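Local coordinates for concanavalin A-like lectin protein kinase family protein (Theobroma cacao, PDB 6CTH) that probably transfers phosphate from ATP to protein substrates through its kinase domain, which here binds an oxindole inhibitor and a magnesium ion, at residues Leu109-Arg115 against Asp247-Gly251; Cys136-Ile142 against Ala194-Asp199; Trp234-Gly238 against Leu296-Pro301. All blocks are in the same frame, centred on the assembly; numbering follows the deposited sequence.

Interaction 1: residues Leu109-Arg115 against Asp247-Gly251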
loop_
_atom_site.group_PDB
_atom_site.type_symbol
_atom_site.label_atom_id
_atom_site.label_comp_id
_atom_site.label_asym_id
_atom_site.label_seq_id
_atom_site.Cartn_x
_atom_site.Cartn_y
_atom_site.Cartn_z
ATOM N N LEU A 109 -12.573 11.931 6.885
ATOM C CA LEU A 109 -12.174 12.722 5.736
ATOM C C LEU A 109 -10.737 13.081 5.985
ATOM O O LEU A 109 -10.442 13.794 6.945
ATOM C CB LEU A 109 -12.990 14.016 5.603
ATOM C CG LEU A 109 -12.579 14.967 4.468
ATOM C CD1 LEU A 109 -12.596 14.248 3.119
ATOM C CD2 LEU A 109 -13.452 16.211 4.415
ATOM N N LEU A 110 -9.852 12.588 5.129
ATOM C CA LEU A 110 -8.439 12.940 5.216
ATOM C C LEU A 110 -8.220 14.296 4.579
ATOM O O LEU A 110 -8.548 14.479 3.414
ATOM C CB LEU A 110 -7.559 11.862 4.554
ATOM C CG LEU A 110 -7.520 10.511 5.317
ATOM C CD1 LEU A 110 -6.537 9.552 4.682
ATOM C CD2 LEU A 110 -7.165 10.637 6.781
ATOM N N THR A 111 -7.660 15.242 5.330
ATOM C CA THR A 111 -7.328 16.570 4.792
ATOM C C THR A 111 -6.278 16.445 3.683
ATOM O O THR A 111 -5.551 15.428 3.594
ATOM C CB THR A 111 -6.735 17.537 5.838
ATOM O OG1 THR A 111 -5.458 17.051 6.292
ATOM C CG2 THR A 111 -7.669 17.738 7.064
ATOM N N TRP A 112 -6.200 17.481 2.854
ATOM C CA TRP A 112 -5.193 17.555 1.821
ATOM C C TRP A 112 -3.792 17.416 2.432
ATOM O O TRP A 112 -2.965 16.669 1.895
ATOM C CB TRP A 112 -5.264 18.829 0.980
ATOM C CG TRP A 112 -4.151 18.802 0.036
ATOM C CD1 TRP A 112 -2.975 19.468 0.148
ATOM C CD2 TRP A 112 -4.041 17.957 -1.106
ATOM N NE1 TRP A 112 -2.144 19.109 -0.875
ATOM C CE2 TRP A 112 -2.770 18.160 -1.646
ATOM C CE3 TRP A 112 -4.880 17.023 -1.704
ATOM C CZ2 TRP A 112 -2.339 17.506 -2.802
ATOM C CZ3 TRP A 112 -4.447 16.361 -2.863
ATOM C CH2 TRP A 112 -3.173 16.601 -3.375
ATOM N N GLU A 113 -3.517 18.152 3.510
ATOM C CA GLU A 113 -2.189 18.147 4.109
ATOM C C GLU A 113 -1.795 16.717 4.584
ATOM O O GLU A 113 -0.667 16.260 4.362
ATOM C CB GLU A 113 -2.096 19.178 5.256
ATOM N N VAL A 114 -2.733 16.013 5.188
ATOM C CA VAL A 114 -2.490 14.635 5.603
ATOM C C VAL A 114 -2.265 13.711 4.398
ATOM O O VAL A 114 -1.344 12.911 4.424
ATOM C CB VAL A 114 -3.593 14.129 6.546
ATOM C CG1 VAL A 114 -3.523 12.616 6.715
ATOM C CG2 VAL A 114 -3.505 14.835 7.897
ATOM N N ARG A 115 -3.037 13.869 3.330
ATOM C CA ARG A 115 -2.864 13.020 2.156
ATOM C C ARG A 115 -1.499 13.156 1.477
ATOM O O ARG A 115 -0.892 12.167 1.089
ATOM C CB ARG A 115 -3.952 13.322 1.127
ATOM C CG ARG A 115 -5.336 12.854 1.527
ATOM C CD ARG A 115 -6.369 13.251 0.487
ATOM N NE ARG A 115 -7.704 13.336 1.063
ATOM C CZ ARG A 115 -8.805 12.889 0.472
ATOM N NH1 ARG A 115 -8.740 12.322 -0.721
ATOM N NH2 ARG A 115 -9.973 13.011 1.079
ATOM N N ASP A 247 -10.429 14.909 -5.002
ATOM C CA ASP A 247 -11.526 14.337 -4.235
ATOM C C ASP A 247 -12.603 15.409 -3.984
ATOM O O ASP A 247 -12.313 16.459 -3.386
ATOM C CB ASP A 247 -10.979 13.797 -2.904
ATOM C CG ASP A 247 -11.973 12.941 -2.155
ATOM O OD1 ASP A 247 -13.233 13.088 -2.356
ATOM O OD2 ASP A 247 -11.502 12.095 -1.356
ATOM N N ARG A 248 -13.817 15.141 -4.471
ATOM C CA ARG A 248 -14.967 16.034 -4.312
ATOM C C ARG A 248 -15.170 16.425 -2.838
ATOM O O ARG A 248 -15.472 17.583 -2.559
ATOM C CB ARG A 248 -16.253 15.412 -4.937
ATOM N N LYS A 249 -14.910 15.499 -1.934
ATOM C CA LYS A 249 -15.121 15.708 -0.512
ATOM C C LYS A 249 -14.265 16.801 0.104
ATOM O O LYS A 249 -14.560 17.295 1.178
ATOM C CB LYS A 249 -14.991 14.389 0.236
ATOM C CG LYS A 249 -16.218 13.513 0.077
ATOM C CD LYS A 249 -15.865 12.046 0.068
ATOM C CE LYS A 249 -17.082 11.196 0.385
ATOM N NZ LYS A 249 -18.277 11.601 -0.402
ATOM N N LEU A 250 -13.170 17.131 -0.554
ATOM C CA LEU A 250 -12.290 18.178 -0.073
ATOM C C LEU A 250 -12.823 19.577 -0.326
ATOM O O LEU A 250 -12.332 20.521 0.291
ATOM C CB LEU A 250 -10.911 18.041 -0.712
ATOM C CG LEU A 250 -10.106 16.850 -0.177
ATOM C CD1 LEU A 250 -8.962 16.542 -1.122
ATOM C CD2 LEU A 250 -9.575 17.122 1.212
ATOM N N GLY A 251 -13.806 19.713 -1.219
ATOM C CA GLY A 251 -14.237 21.021 -1.701
ATOM C C GLY A 251 -13.018 21.778 -2.196
ATOM O O GLY A 251 -12.209 21.229 -2.943
#
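Leu250 drives its branched end between Arg115, Trp112 and the carbonyl of Leu110. The backbone of Leu250 turns CB neither at nor off the opposing segment, but chi1 of -72° sets CG anti to the carbonyl carbon and carries the tip inward. Contact begins at CG, 4.0 Å from Arg115 NH2. CD1 lies over the centre of the Arg115 guanidinium, 4.0 Å from CZ, and also meets the edge of the Trp112 ring, 4.2 Å from CE3. CD2 rests 3.6 Å from Leu110 O and close to Trp112 N.

With one face under CD1, the guanidinium spends its rim on oxygens. Arg115 NE reaches Leu110 O at 2.7 Å, and NH2 bonds to that same oxygen. On the far end NH1 and NH2 both hold Asp247 OD2, at 2.8 and 3.0 Å, in a salt bridge. The two planes are turned 73° apart; NH1 meets the anti lone pair, whereas NH2 comes from above the carboxylate plane. These four bonds, with a fifth from NH1 to Ile210 O of helix 196-212, fix the guanidinium's rotation. Asp247 OD1 accepts from Lys249 N, an Asx turn that steadies the carboxylate. Outermost, Leu109 CD1 packs 3.8 Å from Lys249 CB.

Thr111 caps helix 112-132, accepting from Val114 N. In the mainly helical C-lobe of the kinase fold, the loop before helix 256-269 is thus joined to the start of helix 112-132 through a buried arginine-aspartate salt bridge. Trp112 NE1 bonds Gln258, and its ring packs on Leu259 and Leu262 of helix 256-269.

Interaction 2: residues Cys136-Ile142 against Ala194-Asp199. With MG (magnesium ion), chain C.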
loop_
_atom_site.group_PDB
_atom_site.type_symbol
_atom_site.label_atom_id
_atom_site.label_comp_id
_atom_site.label_asym_id
_atom_site.label_seq_id
_atom_site.Cartn_x
_atom_site.Cartn_y
_atom_site.Cartn_z
ATOM N N CYS A 136 17.930 -5.231 -2.266
ATOM C CA CYS A 136 16.698 -4.579 -2.731
ATOM C C CYS A 136 15.537 -5.529 -2.364
ATOM O O CYS A 136 15.669 -6.747 -2.488
ATOM C CB CYS A 136 16.768 -4.368 -4.226
ATOM S SG CYS A 136 15.212 -3.820 -4.990
ATOM N N VAL A 137 14.429 -4.948 -1.905
ATOM C CA VAL A 137 13.194 -5.672 -1.636
ATOM C C VAL A 137 12.157 -5.123 -2.607
ATOM O O VAL A 137 11.908 -3.926 -2.651
ATOM C CB VAL A 137 12.727 -5.467 -0.212
ATOM C CG1 VAL A 137 11.357 -6.077 0.031
ATOM C CG2 VAL A 137 13.734 -6.105 0.726
ATOM N N LEU A 138 11.559 -6.019 -3.372
ATOM C CA LEU A 138 10.454 -5.639 -4.251
ATOM C C LEU A 138 9.227 -6.082 -3.520
ATOM O O LEU A 138 9.146 -7.231 -3.107
ATOM C CB LEU A 138 10.551 -6.364 -5.588
ATOM C CG LEU A 138 11.807 -6.078 -6.379
ATOM C CD1 LEU A 138 11.759 -6.833 -7.697
ATOM C CD2 LEU A 138 11.943 -4.605 -6.641
ATOM N N HIS A 139 8.319 -5.153 -3.276
ATOM C CA HIS A 139 7.140 -5.406 -2.446
ATOM C C HIS A 139 6.081 -6.266 -3.157
ATOM O O HIS A 139 5.552 -7.257 -2.578
ATOM C CB HIS A 139 6.548 -4.056 -2.029
ATOM C CG HIS A 139 5.408 -4.169 -1.077
ATOM N ND1 HIS A 139 4.125 -4.579 -1.472
ATOM C CD2 HIS A 139 5.358 -3.992 0.266
ATOM C CE1 HIS A 139 3.342 -4.600 -0.400
ATOM N NE2 HIS A 139 4.072 -4.273 0.669
ATOM N N ARG A 140 5.724 -5.839 -4.359
ATOM C CA ARG A 140 4.821 -6.576 -5.232
ATOM C C ARG A 140 3.337 -6.493 -4.910
ATOM O O ARG A 140 2.524 -7.063 -5.626
ATOM C CB ARG A 140 5.286 -8.021 -5.381
ATOM C CG ARG A 140 6.630 -8.125 -6.077
ATOM C CD ARG A 140 7.090 -9.558 -6.214
ATOM N NE ARG A 140 6.286 -10.294 -7.178
ATOM C CZ ARG A 140 5.811 -11.515 -6.976
ATOM N NH1 ARG A 140 6.054 -12.145 -5.839
ATOM N NH2 ARG A 140 5.090 -12.108 -7.912
ATOM N N ASP A 141 2.979 -5.767 -3.861
ATOM C CA ASP A 141 1.556 -5.589 -3.556
ATOM C C ASP A 141 1.235 -4.270 -2.904
ATOM O O ASP A 141 0.476 -4.185 -1.922
ATOM C CB ASP A 141 1.042 -6.758 -2.756
ATOM C CG ASP A 141 -0.484 -6.943 -2.867
ATOM O OD1 ASP A 141 -1.111 -6.386 -3.786
ATOM O OD2 ASP A 141 -1.003 -7.713 -2.038
ATOM N N ILE A 142 1.812 -3.224 -3.445
ATOM C CA ILE A 142 1.521 -1.914 -2.971
ATOM C C ILE A 142 0.071 -1.545 -3.320
ATOM O O ILE A 142 -0.263 -1.541 -4.498
ATOM C CB ILE A 142 2.525 -0.923 -3.534
ATOM C CG1 ILE A 142 3.931 -1.233 -2.971
ATOM C CG2 ILE A 142 2.108 0.493 -3.241
ATOM C CD1 ILE A 142 5.046 -0.606 -3.806
ATOM N N ALA A 194 8.877 -8.850 -12.178
ATOM C CA ALA A 194 8.745 -7.807 -11.147
ATOM C C ALA A 194 10.045 -7.002 -11.062
ATOM O O ALA A 194 11.104 -7.542 -11.248
ATOM C CB ALA A 194 8.432 -8.393 -9.802
ATOM N N SER A 195 9.926 -5.717 -10.798
ATOM C CA SER A 195 11.092 -4.813 -10.752
ATOM C C SER A 195 10.793 -3.631 -9.882
ATOM O O SER A 195 9.662 -3.419 -9.464
ATOM C CB SER A 195 11.396 -4.321 -12.161
ATOM O OG SER A 195 10.263 -3.607 -12.678
ATOM N N LYS A 196 11.812 -2.799 -9.660
ATOM C CA LYS A 196 11.572 -1.535 -8.971
ATOM C C LYS A 196 10.485 -0.730 -9.711
ATOM O O LYS A 196 9.622 -0.150 -9.090
ATOM C CB LYS A 196 12.860 -0.693 -8.895
ATOM C CG LYS A 196 13.928 -1.321 -7.989
ATOM C CD LYS A 196 15.246 -0.522 -8.028
ATOM C CE LYS A 196 16.331 -1.322 -7.306
ATOM N NZ LYS A 196 17.672 -0.654 -7.523
ATOM N N GLU A 197 10.544 -0.771 -11.026
ATOM C CA GLU A 197 9.606 -0.023 -11.891
ATOM C C GLU A 197 8.147 -0.553 -11.776
ATOM O O GLU A 197 7.188 0.228 -11.877
ATOM C CB GLU A 197 10.075 -0.055 -13.346
ATOM C CG GLU A 197 11.339 0.749 -13.662
ATOM C CD GLU A 197 12.582 0.105 -13.107
ATOM O OE1 GLU A 197 12.616 -1.139 -12.986
ATOM O OE2 GLU A 197 13.531 0.827 -12.687
ATOM N N SER A 198 7.965 -1.852 -11.596
ATOM C CA SER A 198 6.622 -2.371 -11.324
ATOM C C SER A 198 6.065 -1.914 -9.947
ATOM O O SER A 198 4.896 -1.603 -9.847
ATOM C CB SER A 198 6.489 -3.894 -11.578
ATOM O OG SER A 198 7.163 -4.666 -10.602
ATOM N N ASP A 199 6.938 -1.809 -8.951
ATOM C CA ASP A 199 6.557 -1.269 -7.657
ATOM C C ASP A 199 6.190 0.217 -7.803
ATOM O O ASP A 199 5.234 0.681 -7.203
ATOM C CB ASP A 199 7.699 -1.412 -6.651
ATOM C CG ASP A 199 7.613 -2.686 -5.832
ATOM O OD1 ASP A 199 6.647 -3.453 -5.999
ATOM O OD2 ASP A 199 8.523 -2.915 -5.013
HETATM MG MG MG C . -0.879 -9.084 -0.594
HETATM O O HOH W 1 3.558 -3.337 -5.909
HETATM O O HOH W 2 -2.708 -8.543 0.076
HETATM O O HOH W 3 -1.631 -10.435 -1.990
HETATM O O HOH W 4 -0.668 -10.822 0.749
HETATM O O HOH W 5 1.120 -9.584 -1.034
#
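Asp199 presents its carboxylate to two consecutive backbone N-H groups, those of His139 and Arg140. OD2 accepts from His139 N at 2.8 Å and 158°, OD1 from Arg140 N at 3.0 Å and 159°, each oxygen using its syn lone pair. The pair can point the same way because His139 has a helix-like backbone, psi -52°. A water 3.1 Å from Asp199 OD1 donates to that oxygen and accepts from Ile142 N, extending the grip along the turn.

Apolar groups close round this polar centre. Ile142 CD1 comes within 3.9 Å of Asp199 CG, crossing the side chain at about a right angle. On the strand side, Leu138 pushes CD2 to 3.5 Å from Lys196 N and CD1 against Ala194 and Ser195, at the start of helix 196-212. Ser195 and Ser198 close that start with a capping box.

Further out, His139 ND1 takes the Asp141 N-H at 2.9 Å, nearly in the ring plane, while its NE2 bonds Gly158 O. Asp141 OD2 then binds magnesium at 2.0 Å; four waters and Asp159 OD2 complete six ligands.

The His-Arg-Asp sequence identifies the kinase catalytic loop, and Asp199 is the aspartate that in this family ties its backbone to the long helix of the C-lobe. Two N-H groups, a water and His130 NE2 all meet a buried carboxylate in the first turn of a helix, an environment that would favour its ionised form and fix the loop from which Asp141 reaches the metal.

Interaction 3: residues Trp234-Gly238 against Leu296-Pro301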
loop_
_atom_site.group_PDB
_atom_site.type_symbol
_atom_site.label_atom_id
_atom_site.label_comp_id
_atom_site.label_asym_id
_atom_site.label_seq_id
_atom_site.Cartn_x
_atom_site.Cartn_y
_atom_site.Cartn_z
ATOM N N TRP A 234 -5.364 10.552 -16.805
ATOM C CA TRP A 234 -4.494 10.961 -17.898
ATOM C C TRP A 234 -5.290 11.863 -18.891
ATOM O O TRP A 234 -4.793 12.915 -19.313
ATOM C CB TRP A 234 -3.844 9.746 -18.592
ATOM C CG TRP A 234 -2.509 10.066 -19.087
ATOM C CD1 TRP A 234 -2.172 11.120 -19.915
ATOM C CD2 TRP A 234 -1.291 9.360 -18.838
ATOM N NE1 TRP A 234 -0.812 11.129 -20.132
ATOM C CE2 TRP A 234 -0.249 10.068 -19.489
ATOM C CE3 TRP A 234 -0.967 8.220 -18.124
ATOM C CZ2 TRP A 234 1.105 9.647 -19.457
ATOM C CZ3 TRP A 234 0.410 7.826 -18.056
ATOM C CH2 TRP A 234 1.403 8.533 -18.728
ATOM N N GLU A 235 -6.523 11.477 -19.187
ATOM C CA GLU A 235 -7.361 12.264 -20.074
ATOM C C GLU A 235 -7.616 13.628 -19.446
ATOM O O GLU A 235 -7.569 14.637 -20.122
ATOM C CB GLU A 235 -8.677 11.540 -20.356
ATOM C CG GLU A 235 -9.516 12.143 -21.468
ATOM C CD GLU A 235 -10.935 11.605 -21.477
ATOM O OE1 GLU A 235 -11.748 12.039 -20.638
ATOM O OE2 GLU A 235 -11.234 10.749 -22.324
ATOM N N SER A 236 -7.866 13.666 -18.146
ATOM C CA SER A 236 -8.112 14.938 -17.481
ATOM C C SER A 236 -6.898 15.852 -17.542
ATOM O O SER A 236 -7.029 17.049 -17.740
ATOM C CB SER A 236 -8.531 14.737 -16.033
ATOM O OG SER A 236 -9.793 14.121 -15.950
ATOM N N TYR A 237 -5.715 15.279 -17.353
ATOM C CA TYR A 237 -4.477 16.047 -17.412
ATOM C C TYR A 237 -4.237 16.633 -18.799
ATOM O O TYR A 237 -3.838 17.774 -18.930
ATOM C CB TYR A 237 -3.282 15.197 -16.977
ATOM C CG TYR A 237 -1.949 15.710 -17.456
ATOM C CD1 TYR A 237 -1.334 16.783 -16.844
ATOM C CD2 TYR A 237 -1.306 15.113 -18.519
ATOM C CE1 TYR A 237 -0.118 17.251 -17.288
ATOM C CE2 TYR A 237 -0.088 15.569 -18.966
ATOM C CZ TYR A 237 0.500 16.639 -18.348
ATOM O OH TYR A 237 1.715 17.091 -18.807
ATOM N N GLY A 238 -4.493 15.842 -19.829
ATOM C CA GLY A 238 -4.304 16.294 -21.199
ATOM C C GLY A 238 -5.301 17.360 -21.643
ATOM O O GLY A 238 -5.015 18.070 -22.585
ATOM N N LEU A 296 5.152 15.044 -19.529
ATOM C CA LEU A 296 4.260 13.931 -19.874
ATOM C C LEU A 296 3.542 14.258 -21.164
ATOM O O LEU A 296 3.195 15.395 -21.350
ATOM C CB LEU A 296 3.255 13.758 -18.772
ATOM C CG LEU A 296 3.889 13.291 -17.464
ATOM C CD1 LEU A 296 2.794 13.200 -16.437
ATOM C CD2 LEU A 296 4.567 11.927 -17.618
ATOM N N PRO A 297 3.332 13.265 -22.047
ATOM C CA PRO A 297 2.402 13.498 -23.141
ATOM C C PRO A 297 0.977 13.691 -22.618
ATOM O O PRO A 297 0.605 13.142 -21.571
ATOM C CB PRO A 297 2.526 12.208 -23.958
ATOM C CG PRO A 297 2.827 11.180 -22.912
ATOM C CD PRO A 297 3.896 11.912 -22.143
ATOM N N GLY A 298 0.178 14.454 -23.365
ATOM C CA GLY A 298 -1.211 14.690 -22.998
ATOM C C GLY A 298 -2.101 13.475 -23.161
ATOM O O GLY A 298 -3.092 13.352 -22.468
ATOM N N SER A 299 -1.747 12.554 -24.051
ATOM C CA SER A 299 -2.479 11.285 -24.166
ATOM C C SER A 299 -1.702 10.126 -23.567
ATOM O O SER A 299 -0.487 10.019 -23.796
ATOM C CB SER A 299 -2.770 10.958 -25.627
ATOM O OG SER A 299 -3.665 11.909 -26.133
ATOM N N MET A 300 -2.424 9.208 -22.923
ATOM C CA MET A 300 -1.803 8.009 -22.381
ATOM C C MET A 300 -1.341 7.104 -23.521
ATOM O O MET A 300 -2.157 6.760 -24.392
ATOM C CB MET A 300 -2.803 7.230 -21.525
ATOM C CG MET A 300 -2.180 6.013 -20.859
ATOM S SD MET A 300 -3.246 5.235 -19.614
ATOM C CE MET A 300 -3.882 3.849 -20.554
ATOM N N PRO A 301 -0.061 6.691 -23.516
ATOM C CA PRO A 301 0.402 5.830 -24.623
ATOM C C PRO A 301 -0.283 4.461 -24.737
ATOM O O PRO A 301 -0.494 3.792 -23.727
ATOM C CB PRO A 301 1.897 5.626 -24.336
ATOM C CG PRO A 301 2.268 6.659 -23.326
ATOM C CD PRO A 301 1.025 7.048 -22.582
#
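Trp234 has a chi1 of -147°, off the staggered values, and this swings the indole out from helix 229-238 onto the segment 296-301. With CG anti to the backbone N (chi1 -176°), the Met300 chain leads from CB over the five-membered ring toward Trp234 CE3, crossing the indole at about a right angle. Together the two settings put Met300 CB 4.0 Å from the centroid of the five-membered ring, in a CH-pi contact, and Met300 CG 3.7 Å from Trp234 CE3. The sulfur makes an oblique Met-aromatic approach, SD lying 5.0 Å from the centroid of the six-membered ring. Pro301 CD comes down on the same face nearer the rim, 4.1 Å from Trp234 CZ2.

The indole edge is used differently. Trp234 NE1 donates to Pro297 O at 2.9 Å with an almost straight N-H...O angle of 176°; the oxygen lies in the ring plane, though the donor is tilted from the carbonyl plane. One turn along the helix, Tyr237 brings its ring edge to the same Pro297 O. Its CE2 packs 3.8 Å from Leu296 CB, and OH makes only a weak bond to Leu296 O, 3.4 Å away. Gly238, without a side chain, lets the backbones close in: its CA gives a C-H...O contact to Gly298 O at 3.4 Å.

His271 meets the indole edge-to-face, and Leu267 of helix 256-269 touches Trp234, Tyr237 and Leu296. Coming after the last helix, 280-287, the irregular C-terminal segment packs back on helix 229-238 of the kinase C-lobe. Its hold there rests largely on one nearly straight indole bond and on apolar contact of Met300 and Pro301 with the indole face, the tyrosine hydroxyl adding little polar hold.

Followed from the N terminus, interaction 1 opens first at the start of helix 112-132. Interaction 2 opens soon after at strand 136-138 and closes at helix 196-212, so its whole loop lies within that of interaction 1. Interaction 3 opens on helix 229-238 before interaction 1 closes at 247-251, and closes only near the C terminus: these two cross, whereas interactions 2 and 3 run in series. None touches another, the nearest atoms being about 11 to 13 Å apart. Interaction 1 ties an interhelical loop to helix 112-132, interaction 2 the metal-binding loop to helix 196-212, and interaction 3 the C-terminal segment to helix 229-238.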